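PDB 5OET: glutathione synthetase-like effector 30 (Gpa-GSS30-apo) from Globodera pallida, which is an effector of a plant-parasitic nematode, apparently descended from a housekeeping glutathione synthetase, an ATP-dependent ligase that joins glycine to gamma-glutamylcysteine. Local coordinates for residues 112-116 / 479-485; 161-165 / 343-347. One frame throughout, in Å; residues are numbered along the deposited sequence.

Contacts 1 and 2 lie on one mixed sheet, in which strands 469-484 and 160-173 are antiparallel neighbours, and their centres are about 8 Å apart. Contact 1 lays helix 98-119 on the first strand; contact 2 sets the end of helix 342-345 and the turn after it against the second. A disulfide joins them, Cys480 SG to Cys164 SG at 2.1 Å, and Leu481 N probably hydrogen-bonds to Phe163 O at 2.6 Å. Tyr115, on the helix of contact 1, packs its ring against the amide of Gln165 and meets the ring of His347, both in contact 2. The magnesium ion belongs to a separate site, formed with His406 and Glu426.

Contact 1. Residues 112-116 / 479-485; sequences LLLYF and GCLLGNM
Gly479 meets Leu112 with its backbone: having no side chain on the helix side, it leaves room for Leu112 CD1 beside the peptide between Gly479 and Cys480, while Leu112 CD2 lies 3.5 Å from Gly479 O. The small Cys480 side chain turns from the helix and fits against helix 225-240, its sulfur bonded in the disulfide with Cys164. Leu481 returns to the helix side and fills the space between Leu112 and Phe116, one turn apart. Its CG lies 4.1 Å from Leu112 CB, and its CD1 touches Phe116 CB at 3.5 Å and, obliquely, the CG end of the ring, the two side chains crossing at about a right angle. This is helix-on-sheet packing of an alpha/beta fold, helix 98-119 crossing strand 469-484 at -47°, with alternate strand residues facing it. Gly483, next in that alternation, leaves room for the flat Phe116 ring, whose CZ comes to 3.8 Å from Gly483 CA. With CG anti to the backbone N (chi1 176°), Phe116 reaches out toward the end of the strand until CZ meets Asn484 O at 3.7 Å, edge on. Met485 touches that ring with its CG alone, 3.9 Å from Phe116 CE1, and its thioether end leads away.

Contact 2. Residues 161-165 / 343-347; sequences AMFCQ and FALSH
Ala161 offers its single methyl to the ring of Phe343, CB lying 4.4 Å from CE1; so short a side chain leaves the space beside the strand to the bulky phenylalanine. The next residue, Met162, faces the other side of the sheet, where its long apolar chain packs on helix 225-240. Phe163 carries most of the apolar contact. Its CG is anti to the backbone N (chi1 169°), which sends the ring out from the strand into the layer that holds Phe343 and His347. CE2 of Phe343 stands over the centre of one Phe163 face, 3.4 Å above its plane, but the planes are inclined at 44°, so the pair is neither a parallel stack nor edge-to-face. His347 approaches from another side, its NE2 at the Phe163 rim, 3.8 Å from CE1, with the two rings at 80°. The three make an aromatic cluster that joins the weakly bonded helical turn at about 343-345 and the residues after it to the face of the sheet that also carries helix 98-119. Cys164 again turns to the other face. Gln165 is long enough to cross the gap: extended beyond CG, it brings NE2 to 3.3 Å from His347 NE2, a nearly straight hydrogen bond lying in the amide plane but tilted somewhat from the imidazole plane. Glutamine suits this buried spot because it supplies an N-H without a charge. At the other ring nitrogen, His347 ND1 donates a bent bond to Phe343 O at 2.8 Å, the oxygen well tilted from the imidazole plane, and also pairs with Ser346 OG at 2.9 Å. Donation from ND1 and acceptance at NE2 are consistent with a neutral imidazole protonated at ND1, and bonds at both nitrogens restrict the ring's rotation.

Contact 1. Residues 112-116 / 479-485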
loop_
_atom_site.group_PDB
_atom_site.type_symbol
_atom_site.label_atom_id
_atom_site.label_comp_id
_atom_site.label_asym_id
_atom_site.label_seq_id
_atom_site.Cartn_x
_atom_site.Cartn_y
_atom_site.Cartn_z
ATOM N N LEU A 112 -10.803 29.738 -0.069
ATOM C CA LEU A 112 -11.467 29.264 -1.288
ATOM C C LEU A 112 -12.429 30.322 -1.831
ATOM O O LEU A 112 -12.403 30.634 -3.010
ATOM C CB LEU A 112 -12.215 27.957 -1.035
ATOM C CG LEU A 112 -11.399 26.730 -0.625
ATOM C CD1 LEU A 112 -12.303 25.562 -0.260
ATOM C CD2 LEU A 112 -10.461 26.343 -1.742
ATOM N N LEU A 113 -13.251 30.896 -0.969
ATOM C CA LEU A 113 -14.204 31.906 -1.417
ATOM C C LEU A 113 -13.563 33.108 -2.093
ATOM O O LEU A 113 -14.091 33.598 -3.053
ATOM C CB LEU A 113 -15.117 32.367 -0.268
ATOM C CG LEU A 113 -16.229 31.415 0.184
ATOM C CD1 LEU A 113 -17.141 32.115 1.176
ATOM C CD2 LEU A 113 -17.037 30.899 -1.005
ATOM N N LEU A 114 -12.418 33.574 -1.606
ATOM C CA LEU A 114 -11.730 34.726 -2.226
ATOM C C LEU A 114 -11.218 34.423 -3.643
ATOM O O LEU A 114 -11.402 35.210 -4.544
ATOM C CB LEU A 114 -10.569 35.178 -1.349
ATOM C CG LEU A 114 -9.583 36.175 -1.945
ATOM C CD1 LEU A 114 -10.289 37.463 -2.309
ATOM C CD2 LEU A 114 -8.448 36.457 -0.982
ATOM N N TYR A 115 -10.538 33.298 -3.822
ATOM C CA TYR A 115 -9.987 32.946 -5.119
ATOM C C TYR A 115 -11.073 32.502 -6.099
ATOM O O TYR A 115 -10.950 32.736 -7.300
ATOM C CB TYR A 115 -8.909 31.868 -4.973
ATOM C CG TYR A 115 -7.624 32.427 -4.452
ATOM C CD1 TYR A 115 -6.724 33.033 -5.299
ATOM C CD2 TYR A 115 -7.326 32.374 -3.104
ATOM C CE1 TYR A 115 -5.546 33.570 -4.816
ATOM C CE2 TYR A 115 -6.154 32.909 -2.601
ATOM C CZ TYR A 115 -5.267 33.503 -3.459
ATOM O OH TYR A 115 -4.117 34.019 -2.933
ATOM N N PHE A 116 -12.138 31.880 -5.596
ATOM C CA PHE A 116 -13.277 31.534 -6.433
ATOM C C PHE A 116 -13.928 32.772 -7.028
ATOM O O PHE A 116 -14.154 32.827 -8.212
ATOM C CB PHE A 116 -14.307 30.725 -5.644
ATOM C CG PHE A 116 -15.546 30.415 -6.427
ATOM C CD1 PHE A 116 -15.453 29.701 -7.604
ATOM C CD2 PHE A 116 -16.795 30.862 -6.010
ATOM C CE1 PHE A 116 -16.584 29.430 -8.357
ATOM C CE2 PHE A 116 -17.928 30.576 -6.738
ATOM C CZ PHE A 116 -17.824 29.864 -7.920
ATOM N N GLY A 479 -8.740 22.154 0.773
ATOM C CA GLY A 479 -10.198 22.330 0.723
ATOM C C GLY A 479 -10.729 22.413 -0.704
ATOM O O GLY A 479 -10.042 22.917 -1.595
ATOM N N CYS A 480 -11.946 21.921 -0.922
ATOM C CA CYS A 480 -12.573 21.995 -2.245
ATOM C C CYS A 480 -13.928 22.659 -2.227
ATOM O O CYS A 480 -14.659 22.578 -1.262
ATOM C CB CYS A 480 -12.750 20.619 -2.893
ATOM S SG CYS A 480 -11.268 19.628 -3.028
ATOM N N LEU A 481 -14.245 23.244 -3.372
ATOM C CA LEU A 481 -15.523 23.869 -3.685
ATOM C C LEU A 481 -16.175 23.156 -4.859
ATOM O O LEU A 481 -15.498 22.551 -5.700
ATOM C CB LEU A 481 -15.288 25.292 -4.188
ATOM C CG LEU A 481 -15.293 26.461 -3.261
ATOM C CD1 LEU A 481 -15.328 27.757 -4.064
ATOM C CD2 LEU A 481 -16.498 26.318 -2.378
ATOM N N LEU A 482 -17.492 23.270 -4.926
ATOM C CA LEU A 482 -18.216 23.125 -6.177
ATOM C C LEU A 482 -19.089 24.372 -6.351
ATOM O O LEU A 482 -19.967 24.661 -5.512
ATOM C CB LEU A 482 -19.056 21.870 -6.142
ATOM C CG LEU A 482 -19.272 21.226 -7.479
ATOM C CD1 LEU A 482 -17.950 20.836 -8.122
ATOM C CD2 LEU A 482 -20.193 20.037 -7.254
ATOM N N GLY A 483 -18.841 25.116 -7.420
ATOM C CA GLY A 483 -19.460 26.425 -7.570
ATOM C C GLY A 483 -19.781 26.754 -9.000
ATOM O O GLY A 483 -19.204 26.165 -9.916
ATOM N N ASN A 484 -20.709 27.699 -9.172
ATOM C CA ASN A 484 -21.176 28.133 -10.480
ATOM C C ASN A 484 -20.552 29.481 -10.761
ATOM O O ASN A 484 -20.800 30.423 -10.038
ATOM C CB ASN A 484 -22.699 28.238 -10.487
ATOM C CG ASN A 484 -23.247 28.737 -11.810
ATOM O OD1 ASN A 484 -22.859 29.797 -12.308
ATOM N ND2 ASN A 484 -24.169 27.986 -12.370
ATOM N N MET A 485 -19.797 29.591 -11.838
ATOM C CA MET A 485 -19.033 30.801 -12.107
ATOM C C MET A 485 -19.781 31.928 -12.788
ATOM O O MET A 485 -19.215 33.009 -12.959
ATOM C CB MET A 485 -17.830 30.449 -12.949
ATOM C CG MET A 485 -16.961 29.427 -12.276
ATOM S SD MET A 485 -15.405 29.420 -13.130
ATOM C CE MET A 485 -15.882 28.588 -14.649
#

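Contact 2. Residues 161-165 / 343-347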
loop_
_atom_site.group_PDB
_atom_site.type_symbol
_atom_site.label_atom_id
_atom_site.label_comp_id
_atom_site.label_asym_id
_atom_site.label_seq_id
_atom_site.Cartn_x
_atom_site.Cartn_y
_atom_site.Cartn_z
ATOM N N ALA A 161 -17.850 24.792 -11.947
ATOM C CA ALA A 161 -16.441 24.484 -11.764
ATOM C C ALA A 161 -16.292 23.729 -10.470
ATOM O O ALA A 161 -17.038 23.948 -9.529
ATOM C CB ALA A 161 -15.615 25.771 -11.721
ATOM N N MET A 162 -15.324 22.829 -10.459
ATOM C CA MET A 162 -14.855 22.141 -9.261
ATOM C C MET A 162 -13.525 22.770 -8.931
ATOM O O MET A 162 -12.675 22.887 -9.794
ATOM C CB MET A 162 -14.660 20.668 -9.546
ATOM C CG MET A 162 -13.966 19.905 -8.444
ATOM S SD MET A 162 -14.108 18.156 -8.798
ATOM C CE MET A 162 -12.773 17.552 -7.769
ATOM N N PHE A 163 -13.340 23.175 -7.683
ATOM C CA PHE A 163 -12.208 24.014 -7.328
ATOM C C PHE A 163 -11.597 23.506 -6.035
ATOM O O PHE A 163 -12.208 23.633 -4.978
ATOM C CB PHE A 163 -12.696 25.457 -7.237
ATOM C CG PHE A 163 -11.718 26.398 -6.622
ATOM C CD1 PHE A 163 -10.365 26.350 -6.952
ATOM C CD2 PHE A 163 -12.158 27.362 -5.715
ATOM C CE1 PHE A 163 -9.465 27.232 -6.369
ATOM C CE2 PHE A 163 -11.273 28.249 -5.131
ATOM C CZ PHE A 163 -9.927 28.187 -5.453
ATOM N N CYS A 164 -10.424 22.886 -6.148
ATOM C CA CYS A 164 -9.696 22.319 -5.015
ATOM C C CYS A 164 -8.405 23.126 -4.852
ATOM O O CYS A 164 -7.726 23.438 -5.832
ATOM C CB CYS A 164 -9.376 20.821 -5.227
ATOM S SG CYS A 164 -10.750 19.615 -5.041
ATOM N N GLN A 165 -8.081 23.455 -3.599
ATOM C CA GLN A 165 -6.953 24.319 -3.271
ATOM C C GLN A 165 -6.133 23.691 -2.172
ATOM O O GLN A 165 -6.673 22.986 -1.335
ATOM C CB GLN A 165 -7.471 25.674 -2.817
ATOM C CG GLN A 165 -6.537 26.864 -2.994
ATOM C CD GLN A 165 -7.141 28.138 -2.422
ATOM O OE1 GLN A 165 -7.419 28.212 -1.234
ATOM N NE2 GLN A 165 -7.360 29.142 -3.270
ATOM N N PHE A 343 -8.622 29.795 -13.444
ATOM C CA PHE A 343 -8.084 29.717 -12.086
ATOM C C PHE A 343 -6.572 29.771 -12.052
ATOM O O PHE A 343 -6.007 30.223 -11.051
ATOM C CB PHE A 343 -8.580 28.467 -11.374
ATOM C CG PHE A 343 -9.982 28.583 -10.883
ATOM C CD1 PHE A 343 -11.033 28.540 -11.762
ATOM C CD2 PHE A 343 -10.246 28.756 -9.553
ATOM C CE1 PHE A 343 -12.336 28.643 -11.322
ATOM C CE2 PHE A 343 -11.541 28.857 -9.102
ATOM C CZ PHE A 343 -12.593 28.808 -9.990
ATOM N N ALA A 344 -5.918 29.329 -13.125
ATOM C CA ALA A 344 -4.468 29.483 -13.247
ATOM C C ALA A 344 -4.037 30.953 -13.243
ATOM O O ALA A 344 -2.965 31.271 -12.724
ATOM C CB ALA A 344 -3.958 28.803 -14.506
ATOM N N LEU A 345 -4.861 31.827 -13.824
ATOM C CA LEU A 345 -4.627 33.272 -13.788
ATOM C C LEU A 345 -4.828 33.861 -12.363
ATOM O O LEU A 345 -4.082 34.741 -11.931
ATOM C CB LEU A 345 -5.536 33.971 -14.817
ATOM C CG LEU A 345 -5.267 35.436 -15.158
ATOM C CD1 LEU A 345 -3.867 35.644 -15.702
ATOM C CD2 LEU A 345 -6.292 35.932 -16.163
ATOM N N SER A 346 -5.812 33.359 -11.624
ATOM C CA SER A 346 -6.049 33.842 -10.257
ATOM C C SER A 346 -5.099 33.249 -9.208
ATOM O O SER A 346 -5.205 33.594 -8.034
ATOM C CB SER A 346 -7.511 33.600 -9.836
ATOM O OG SER A 346 -7.728 32.273 -9.390
ATOM N N HIS A 347 -4.192 32.359 -9.601
ATOM C CA HIS A 347 -3.232 31.776 -8.648
ATOM C C HIS A 347 -1.777 32.067 -9.003
ATOM O O HIS A 347 -0.855 31.461 -8.467
ATOM C CB HIS A 347 -3.478 30.272 -8.529
ATOM C CG HIS A 347 -4.722 29.930 -7.781
ATOM N ND1 HIS A 347 -5.979 30.291 -8.220
ATOM C CD2 HIS A 347 -4.901 29.277 -6.613
ATOM C CE1 HIS A 347 -6.880 29.858 -7.357
ATOM N NE2 HIS A 347 -6.250 29.244 -6.369
#